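PDB 1RTW: transcriptional activator, putative from Pyrococcus furiosus, which is of uncertain function but belongs to the TENA/THI-4/PQQC family of all-helical proteins. Local coordinates for residues L66-E71 and G162-R167. Numbering follows the deposited sequence.
Sequences LPFFAE and GEYVKR
E71 OE2 takes both terminal nitrogens of R167 in a salt bridge that spans two helices of the all-helical TENA/THI-4/PQQC fold, helix 66-89 and helix 159-176. R167 NH1 donates to E71 OE2 at 3.0 Å in a nearly straight bond, meeting the oxygen almost along its C-O axis and within the guanidinium plane; the bond from R167 NH2 to the same oxygen is weak. The two segments run roughly antiparallel, with their axes 12.5 Å apart at closest approach, so long side chains must bridge the gap. R167 does this with CG turned opposite the backbone nitrogen (chi1 -166°) and the chain fully extended as far as NE.

Beside the salt bridge, F68 meets the arginine edge-on: its ring stands 83° to the guanidinium, with CD1 over one face of that group. The buried F68 side chain also packs on I168 and I171 of helix 159-176. Y164 packs beside it, its CE1 4.3 Å from F68 CE1, while its hydroxyl hydrogen-bonds to E129 and its side chain lies about 5 Å from a bound phosphate ion, probably from the crystallisation liquor. At the arginine, F68 CD1 is 3.6 Å from both R167 NE and R167 CZ.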
ATOM      1  N   LEU B  66     -13.086  -9.306  -9.646  1.00 23.74           N
ATOM      2  CA  LEU B  66     -13.019  -7.948 -10.169  1.00 22.57           C
ATOM      3  C   LEU B  66     -14.388  -7.378 -10.533  1.00 21.75           C
ATOM      4  O   LEU B  66     -14.694  -6.249 -10.163  1.00 22.30           O
ATOM      5  CB  LEU B  66     -12.040  -7.854 -11.342  1.00 20.22           C
ATOM      6  CG  LEU B  66     -10.598  -8.157 -10.917  1.00 21.95           C
ATOM      7  CD1 LEU B  66      -9.653  -8.064 -12.101  1.00 20.82           C
ATOM      8  CD2 LEU B  66     -10.163  -7.197  -9.826  1.00 19.33           C
ATOM      9  N   PRO B  67     -15.241  -8.160 -11.232  1.00 23.48           N
ATOM     10  CA  PRO B  67     -16.577  -7.672 -11.609  1.00 23.13           C
ATOM     11  C   PRO B  67     -17.432  -7.370 -10.367  1.00 22.25           C
ATOM     12  O   PRO B  67     -18.153  -6.372 -10.329  1.00 22.18           O
ATOM     13  CB  PRO B  67     -17.161  -8.851 -12.404  1.00 24.63           C
ATOM     14  CG  PRO B  67     -15.953  -9.499 -12.995  1.00 24.66           C
ATOM     15  CD  PRO B  67     -14.999  -9.493 -11.822  1.00 23.93           C
ATOM     16  N   PHE B  68     -17.342  -8.236  -9.360  1.00 19.69           N
ATOM     17  CA  PHE B  68     -18.093  -8.062  -8.120  1.00 18.52           C
ATOM     18  C   PHE B  68     -17.700  -6.752  -7.444  1.00 16.74           C
ATOM     19  O   PHE B  68     -18.558  -5.966  -7.042  1.00 15.57           O
ATOM     20  CB  PHE B  68     -17.844  -9.252  -7.177  1.00 19.10           C
ATOM     21  CG  PHE B  68     -18.127  -8.954  -5.728  1.00 18.62           C
ATOM     22  CD1 PHE B  68     -19.431  -8.933  -5.248  1.00 17.19           C
ATOM     23  CD2 PHE B  68     -17.087  -8.667  -4.850  1.00 19.35           C
ATOM     24  CE1 PHE B  68     -19.698  -8.629  -3.922  1.00 16.19           C
ATOM     25  CE2 PHE B  68     -17.347  -8.360  -3.519  1.00 20.01           C
ATOM     26  CZ  PHE B  68     -18.658  -8.342  -3.059  1.00 21.30           C
ATOM     27  N   PHE B  69     -16.398  -6.524  -7.323  1.00 15.38           N
ATOM     28  CA  PHE B  69     -15.906  -5.307  -6.699  1.00 13.73           C
ATOM     29  C   PHE B  69     -16.268  -4.070  -7.491  1.00 13.94           C
ATOM     30  O   PHE B  69     -16.579  -3.037  -6.905  1.00 13.80           O
ATOM     31  CB  PHE B  69     -14.399  -5.384  -6.469  1.00 13.22           C
ATOM     32  CG  PHE B  69     -14.020  -6.015  -5.150  1.00 13.35           C
ATOM     33  CD1 PHE B  69     -14.155  -5.302  -3.963  1.00 12.97           C
ATOM     34  CD2 PHE B  69     -13.524  -7.306  -5.094  1.00 11.70           C
ATOM     35  CE1 PHE B  69     -13.792  -5.865  -2.740  1.00 14.85           C
ATOM     36  CE2 PHE B  69     -13.161  -7.880  -3.873  1.00 14.56           C
ATOM     37  CZ  PHE B  69     -13.292  -7.158  -2.695  1.00 12.77           C
ATOM     38  N   ALA B  70     -16.250  -4.174  -8.820  1.00 15.06           N
ATOM     39  CA  ALA B  70     -16.607  -3.032  -9.664  1.00 16.46           C
ATOM     40  C   ALA B  70     -18.062  -2.626  -9.453  1.00 17.13           C
ATOM     41  O   ALA B  70     -18.365  -1.439  -9.285  1.00 15.86           O
ATOM     42  CB  ALA B  70     -16.362  -3.343 -11.116  1.00 17.65           C
ATOM     43  N   GLU B  71     -18.936  -3.630  -9.412  1.00 17.85           N
ATOM     44  CA  GLU B  71     -20.368  -3.447  -9.220  1.00 21.68           C
ATOM     45  C   GLU B  71     -20.704  -2.997  -7.809  1.00 22.58           C
ATOM     46  O   GLU B  71     -21.550  -2.121  -7.623  1.00 24.03           O
ATOM     47  CB  GLU B  71     -21.114  -4.755  -9.521  1.00 25.85           C
ATOM     48  CG  GLU B  71     -21.098  -5.179 -10.991  1.00 31.64           C
ATOM     49  CD  GLU B  71     -21.196  -6.688 -11.188  1.00 37.22           C
ATOM     50  OE1 GLU B  71     -20.749  -7.165 -12.257  1.00 43.49           O
ATOM     51  OE2 GLU B  71     -21.699  -7.401 -10.287  1.00 35.58           O
ATOM     52  N   GLY B 162     -29.703  -7.026   0.924  1.00 26.34           N
ATOM     53  CA  GLY B 162     -29.591  -8.351   1.498  1.00 25.92           C
ATOM     54  C   GLY B 162     -28.975  -9.342   0.526  1.00 27.06           C
ATOM     55  O   GLY B 162     -28.302 -10.291   0.930  1.00 26.77           O
ATOM     56  N   GLU B 163     -29.213  -9.123  -0.763  1.00 27.96           N
ATOM     57  CA  GLU B 163     -28.667  -9.992  -1.794  1.00 29.41           C
ATOM     58  C   GLU B 163     -27.172  -9.726  -1.904  1.00 27.62           C
ATOM     59  O   GLU B 163     -26.375 -10.641  -2.100  1.00 27.74           O
ATOM     60  CB  GLU B 163     -29.379  -9.747  -3.128  1.00 30.37           C
ATOM     61  CG  GLU B 163     -30.818 -10.249  -3.127  1.00 37.43           C
ATOM     62  CD  GLU B 163     -31.587  -9.904  -4.390  1.00 39.92           C
ATOM     63  OE1 GLU B 163     -31.434  -8.780  -4.914  1.00 43.20           O
ATOM     64  OE2 GLU B 163     -32.360 -10.761  -4.855  1.00 44.33           O
ATOM     65  N   TYR B 164     -26.812  -8.458  -1.760  1.00 26.43           N
ATOM     66  CA  TYR B 164     -25.430  -8.017  -1.799  1.00 25.05           C
ATOM     67  C   TYR B 164     -24.686  -8.645  -0.610  1.00 25.98           C
ATOM     68  O   TYR B 164     -23.570  -9.143  -0.759  1.00 27.54           O
ATOM     69  CB  TYR B 164     -25.400  -6.483  -1.752  1.00 23.79           C
ATOM     70  CG  TYR B 164     -24.083  -5.870  -1.334  1.00 22.55           C
ATOM     71  CD1 TYR B 164     -22.912  -6.129  -2.046  1.00 21.25           C
ATOM     72  CD2 TYR B 164     -24.010  -5.032  -0.217  1.00 19.68           C
ATOM     73  CE1 TYR B 164     -21.705  -5.576  -1.660  1.00 20.61           C
ATOM     74  CE2 TYR B 164     -22.806  -4.467   0.182  1.00 19.74           C
ATOM     75  CZ  TYR B 164     -21.658  -4.743  -0.543  1.00 22.20           C
ATOM     76  OH  TYR B 164     -20.459  -4.185  -0.164  1.00 21.57           O
ATOM     77  N   VAL B 165     -25.334  -8.662   0.554  1.00 24.82           N
ATOM     78  CA  VAL B 165     -24.752  -9.251   1.754  1.00 27.62           C
ATOM     79  C   VAL B 165     -24.591 -10.756   1.560  1.00 30.72           C
ATOM     80  O   VAL B 165     -23.550 -11.325   1.888  1.00 26.89           O
ATOM     81  CB  VAL B 165     -25.635  -8.986   3.004  1.00 25.82           C
ATOM     82  CG1 VAL B 165     -25.150  -9.807   4.185  1.00 22.48           C
ATOM     83  CG2 VAL B 165     -25.604  -7.512   3.357  1.00 24.75           C
ATOM     84  N   LYS B 166     -25.623 -11.386   1.004  1.00 37.54           N
ATOM     85  CA  LYS B 166     -25.606 -12.823   0.752  1.00 43.54           C
ATOM     86  C   LYS B 166     -24.486 -13.173  -0.227  1.00 40.47           C
ATOM     87  O   LYS B 166     -23.820 -14.205  -0.086  1.00 38.76           O
ATOM     88  CB  LYS B 166     -26.956 -13.275   0.187  1.00 55.22           C
ATOM     89  CG  LYS B 166     -27.109 -14.787   0.043  1.00 67.82           C
ATOM     90  CD  LYS B 166     -27.142 -15.497   1.396  1.00 78.25           C
ATOM     91  CE  LYS B 166     -28.377 -15.115   2.208  1.00 84.72           C
ATOM     92  NZ  LYS B 166     -29.647 -15.450   1.499  1.00 92.92           N
ATOM     93  N   ARG B 167     -24.265 -12.285  -1.194  1.00 36.67           N
ATOM     94  CA  ARG B 167     -23.234 -12.471  -2.204  1.00 35.20           C
ATOM     95  C   ARG B 167     -21.840 -12.408  -1.572  1.00 32.56           C
ATOM     96  O   ARG B 167     -20.957 -13.183  -1.946  1.00 32.40           O
ATOM     97  CB  ARG B 167     -23.382 -11.426  -3.311  1.00 37.16           C
ATOM     98  CG  ARG B 167     -22.578 -11.724  -4.561  1.00 44.31           C
ATOM     99  CD  ARG B 167     -22.788 -10.659  -5.639  1.00 49.89           C
ATOM    100  NE  ARG B 167     -21.994 -10.942  -6.840  1.00 54.55           N
ATOM    101  CZ  ARG B 167     -21.751 -10.071  -7.821  1.00 55.79           C
ATOM    102  NH1 ARG B 167     -22.237  -8.835  -7.764  1.00 55.95           N
ATOM    103  NH2 ARG B 167     -21.011 -10.437  -8.863  1.00 56.01           N
TER